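Local coordinates for protein dihydrodipicolinate synthase (Bacillus anthracis, PDB 1XKY) that probably condenses pyruvate with aspartate semialdehyde on the diaminopimelate route to lysine, as a TIM-barrel lyase of the dihydrodipicolinate synthase family, at residues A[12-21]-A[211-219]. Sequence-based numbering, arbitrary orientation.
Sequences DFGTIATAMV and KGIVSVASH
Strands 16-19 and 212-215, the first and last of the TIM barrel, pair in parallel here and close the eight-stranded cylinder. Backbone bonds alternate across the seam, from Ile213 N to Thr15 O (3.0 Å), from Ser215 N to Ala17 O and from Ala19 N to Ser215 O, with a weak one from Ala17 N to Ile213 O. Ala17 and Val214 point into the barrel, where small side chains suit the interior and Ala17 CB meets Val214 CG2 at 4.0 Å; Ile16, Ile213, Thr18 and Ser215 line the outer face. Gly212 CA approaches Thr15 O to 3.4 Å in a CA-H...O contact, a closeness that suits glycine. Beyond the strand, Ser215 OG caps the next helix by accepting from Ser218 N. Thr18 serves two partners: with chi1 -64°, OG1 lies beside the backbone N and shares a 2.8 Å hydrogen bond with Ser218 OG, while CG2, anti to N, makes a CH-pi contact over the His219 ring. His219 NE2 donates almost straight to Ala19 O (3.1 Å, 176°), the oxygen in the ring plane but the nitrogen above the carbonyl plane. At the far end the extended chain of Lys211 brings NZ to 3.0 Å from Asp12 OD1, a salt bridge; Gly14 N, closing an Asx turn, grips that oxygen from the opposite carboxylate face. Thr18 OG1 also hydrogen-bonds Thr47 OG1, and Ser215 OG hydrogen-bonds Asp199 OD1. Met225 of helix 218-234 packs on Ile16, Ile213 and Ser215, strand 49-52 flanks 16-19, and strand 193-196 flanks 212-215.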
loop_
_atom_site.group_PDB
_atom_site.type_symbol
_atom_site.label_atom_id
_atom_site.label_comp_id
_atom_site.label_asym_id
_atom_site.label_seq_id
_atom_site.Cartn_x
_atom_site.Cartn_y
_atom_site.Cartn_z
ATOM N N ASP A 12 1.270 32.976 16.570
ATOM C CA ASP A 12 1.084 33.011 15.117
ATOM C C ASP A 12 2.380 32.571 14.438
ATOM O O ASP A 12 3.354 33.317 14.404
ATOM C CB ASP A 12 0.697 34.426 14.673
ATOM C CG ASP A 12 0.460 34.546 13.164
ATOM O OD1 ASP A 12 0.460 33.528 12.439
ATOM O OD2 ASP A 12 0.253 35.688 12.700
ATOM N N PHE A 13 2.375 31.365 13.879
ATOM C CA PHE A 13 3.558 30.833 13.202
ATOM C C PHE A 13 3.699 31.341 11.766
ATOM O O PHE A 13 4.696 31.052 11.120
ATOM C CB PHE A 13 3.544 29.303 13.206
ATOM C CG PHE A 13 3.466 28.707 14.572
ATOM C CD1 PHE A 13 4.409 29.031 15.539
ATOM C CD2 PHE A 13 2.462 27.811 14.898
ATOM C CE1 PHE A 13 4.347 28.478 16.806
ATOM C CE2 PHE A 13 2.395 27.254 16.170
ATOM C CZ PHE A 13 3.337 27.584 17.120
ATOM N N GLY A 14 2.706 32.082 11.280
ATOM C CA GLY A 14 2.715 32.594 9.908
ATOM C C GLY A 14 2.436 31.531 8.855
ATOM O O GLY A 14 1.877 30.465 9.159
ATOM N N THR A 15 2.831 31.818 7.616
ATOM C CA THR A 15 2.527 30.946 6.476
ATOM C C THR A 15 3.660 29.994 6.101
ATOM O O THR A 15 3.410 28.971 5.475
ATOM C CB THR A 15 2.164 31.771 5.219
ATOM O OG1 THR A 15 3.130 32.819 5.042
ATOM C CG2 THR A 15 0.780 32.373 5.351
ATOM N N ILE A 16 4.902 30.338 6.440
ATOM C CA ILE A 16 6.054 29.474 6.136
ATOM C C ILE A 16 6.943 29.229 7.359
ATOM O O ILE A 16 7.925 29.940 7.582
ATOM C CB ILE A 16 6.930 30.039 4.999
ATOM C CG1 ILE A 16 6.070 30.394 3.772
ATOM C CG2 ILE A 16 8.018 29.013 4.620
ATOM C CD1 ILE A 16 6.827 31.026 2.632
ATOM N N ALA A 17 6.593 28.217 8.147
ATOM C CA ALA A 17 7.509 27.701 9.158
ATOM C C ALA A 17 8.546 26.845 8.449
ATOM O O ALA A 17 8.243 26.185 7.454
ATOM C CB ALA A 17 6.767 26.900 10.220
ATOM N N THR A 18 9.783 26.886 8.927
ATOM C CA THR A 18 10.847 26.144 8.296
ATOM C C THR A 18 11.399 25.112 9.258
ATOM O O THR A 18 11.740 25.436 10.410
ATOM C CB THR A 18 11.968 27.070 7.775
ATOM O OG1 THR A 18 11.434 27.913 6.749
ATOM C CG2 THR A 18 13.126 26.264 7.208
ATOM N N ALA A 19 11.437 23.870 8.766
ATOM C CA ALA A 19 12.032 22.729 9.454
ATOM C C ALA A 19 13.536 22.774 9.253
ATOM O O ALA A 19 14.078 22.152 8.339
ATOM C CB ALA A 19 11.461 21.419 8.909
ATOM N N MET A 20 14.206 23.506 10.132
ATOM C CA MET A 20 15.595 23.883 9.919
ATOM C C MET A 20 16.567 22.725 10.091
ATOM O O MET A 20 16.491 21.978 11.062
ATOM C CB MET A 20 15.982 25.002 10.886
ATOM C CG MET A 20 17.234 25.721 10.498
ATOM S SD MET A 20 17.684 26.975 11.699
ATOM C CE MET A 20 18.097 25.980 13.120
ATOM N N VAL A 21 17.499 22.605 9.149
ATOM C CA VAL A 21 18.628 21.697 9.290
ATOM C C VAL A 21 19.533 22.123 10.451
ATOM O O VAL A 21 19.538 23.283 10.870
ATOM C CB VAL A 21 19.466 21.577 7.968
ATOM C CG1 VAL A 21 18.596 21.073 6.834
ATOM C CG2 VAL A 21 20.137 22.915 7.595
ATOM N N LYS A 211 -3.463 26.888 7.064
ATOM C CA LYS A 211 -2.877 28.203 7.322
ATOM C C LYS A 211 -1.598 28.406 6.518
ATOM O O LYS A 211 -1.251 29.539 6.154
ATOM C CB LYS A 211 -2.606 28.400 8.814
ATOM C CG LYS A 211 -2.251 29.864 9.171
ATOM C CD LYS A 211 -2.358 30.110 10.657
ATOM C CE LYS A 211 -1.927 31.519 11.022
ATOM N NZ LYS A 211 -1.958 31.708 12.506
ATOM N N GLY A 212 -0.897 27.314 6.249
ATOM C CA GLY A 212 0.392 27.387 5.590
ATOM C C GLY A 212 1.131 26.066 5.519
ATOM O O GLY A 212 0.522 24.995 5.424
ATOM N N ILE A 213 2.456 26.163 5.531
ATOM C CA ILE A 213 3.356 25.042 5.294
ATOM C C ILE A 213 4.451 25.056 6.342
ATOM O O ILE A 213 4.975 26.103 6.676
ATOM C CB ILE A 213 3.997 25.111 3.872
ATOM C CG1 ILE A 213 5.067 24.024 3.691
ATOM C CG2 ILE A 213 4.610 26.481 3.630
ATOM C CD1 ILE A 213 4.564 22.625 3.521
ATOM N N VAL A 214 4.775 23.880 6.852
ATOM C CA VAL A 214 6.049 23.639 7.492
ATOM C C VAL A 214 7.038 22.994 6.513
ATOM O O VAL A 214 6.858 21.868 6.106
ATOM C CB VAL A 214 5.881 22.813 8.778
ATOM C CG1 VAL A 214 7.206 22.617 9.502
ATOM C CG2 VAL A 214 4.832 23.437 9.676
ATOM N N SER A 215 8.053 23.761 6.121
ATOM C CA SER A 215 8.717 23.609 4.832
ATOM C C SER A 215 10.143 23.090 4.978
ATOM O O SER A 215 10.820 23.390 5.935
ATOM C CB SER A 215 8.730 24.931 4.055
ATOM O OG SER A 215 9.394 24.834 2.826
ATOM N N VAL A 216 10.573 22.326 3.989
ATOM C CA VAL A 216 11.973 22.061 3.756
ATOM C C VAL A 216 12.549 22.889 2.600
ATOM O O VAL A 216 13.637 23.412 2.696
ATOM C CB VAL A 216 12.206 20.554 3.535
ATOM C CG1 VAL A 216 13.579 20.272 3.029
ATOM C CG2 VAL A 216 11.925 19.792 4.812
ATOM N N ALA A 217 11.786 22.993 1.525
ATOM C CA ALA A 217 12.185 23.755 0.325
ATOM C C ALA A 217 12.471 25.233 0.573
ATOM O O ALA A 217 13.232 25.855 -0.168
ATOM C CB ALA A 217 11.128 23.616 -0.760
ATOM N N SER A 218 11.841 25.790 1.602
ATOM C CA SER A 218 12.078 27.167 2.028
ATOM C C SER A 218 13.550 27.480 2.332
ATOM O O SER A 218 13.930 28.639 2.348
ATOM C CB SER A 218 11.237 27.462 3.267
ATOM O OG SER A 218 11.587 26.561 4.296
ATOM N N HIS A 219 14.366 26.455 2.597
ATOM C CA HIS A 219 15.820 26.636 2.697
ATOM C C HIS A 219 16.444 27.199 1.411
ATOM O O HIS A 219 17.463 27.878 1.481
ATOM C CB HIS A 219 16.533 25.320 3.014
ATOM C CG HIS A 219 16.329 24.821 4.411
ATOM N ND1 HIS A 219 17.174 25.155 5.445
ATOM C CD2 HIS A 219 15.425 23.954 4.930
ATOM C CE1 HIS A 219 16.780 24.545 6.548
ATOM N NE2 HIS A 219 15.722 23.807 6.262
HETATM O O HOH W 1 -2.510 34.906 11.891
HETATM O O HOH W 2 -0.148 29.908 13.429
#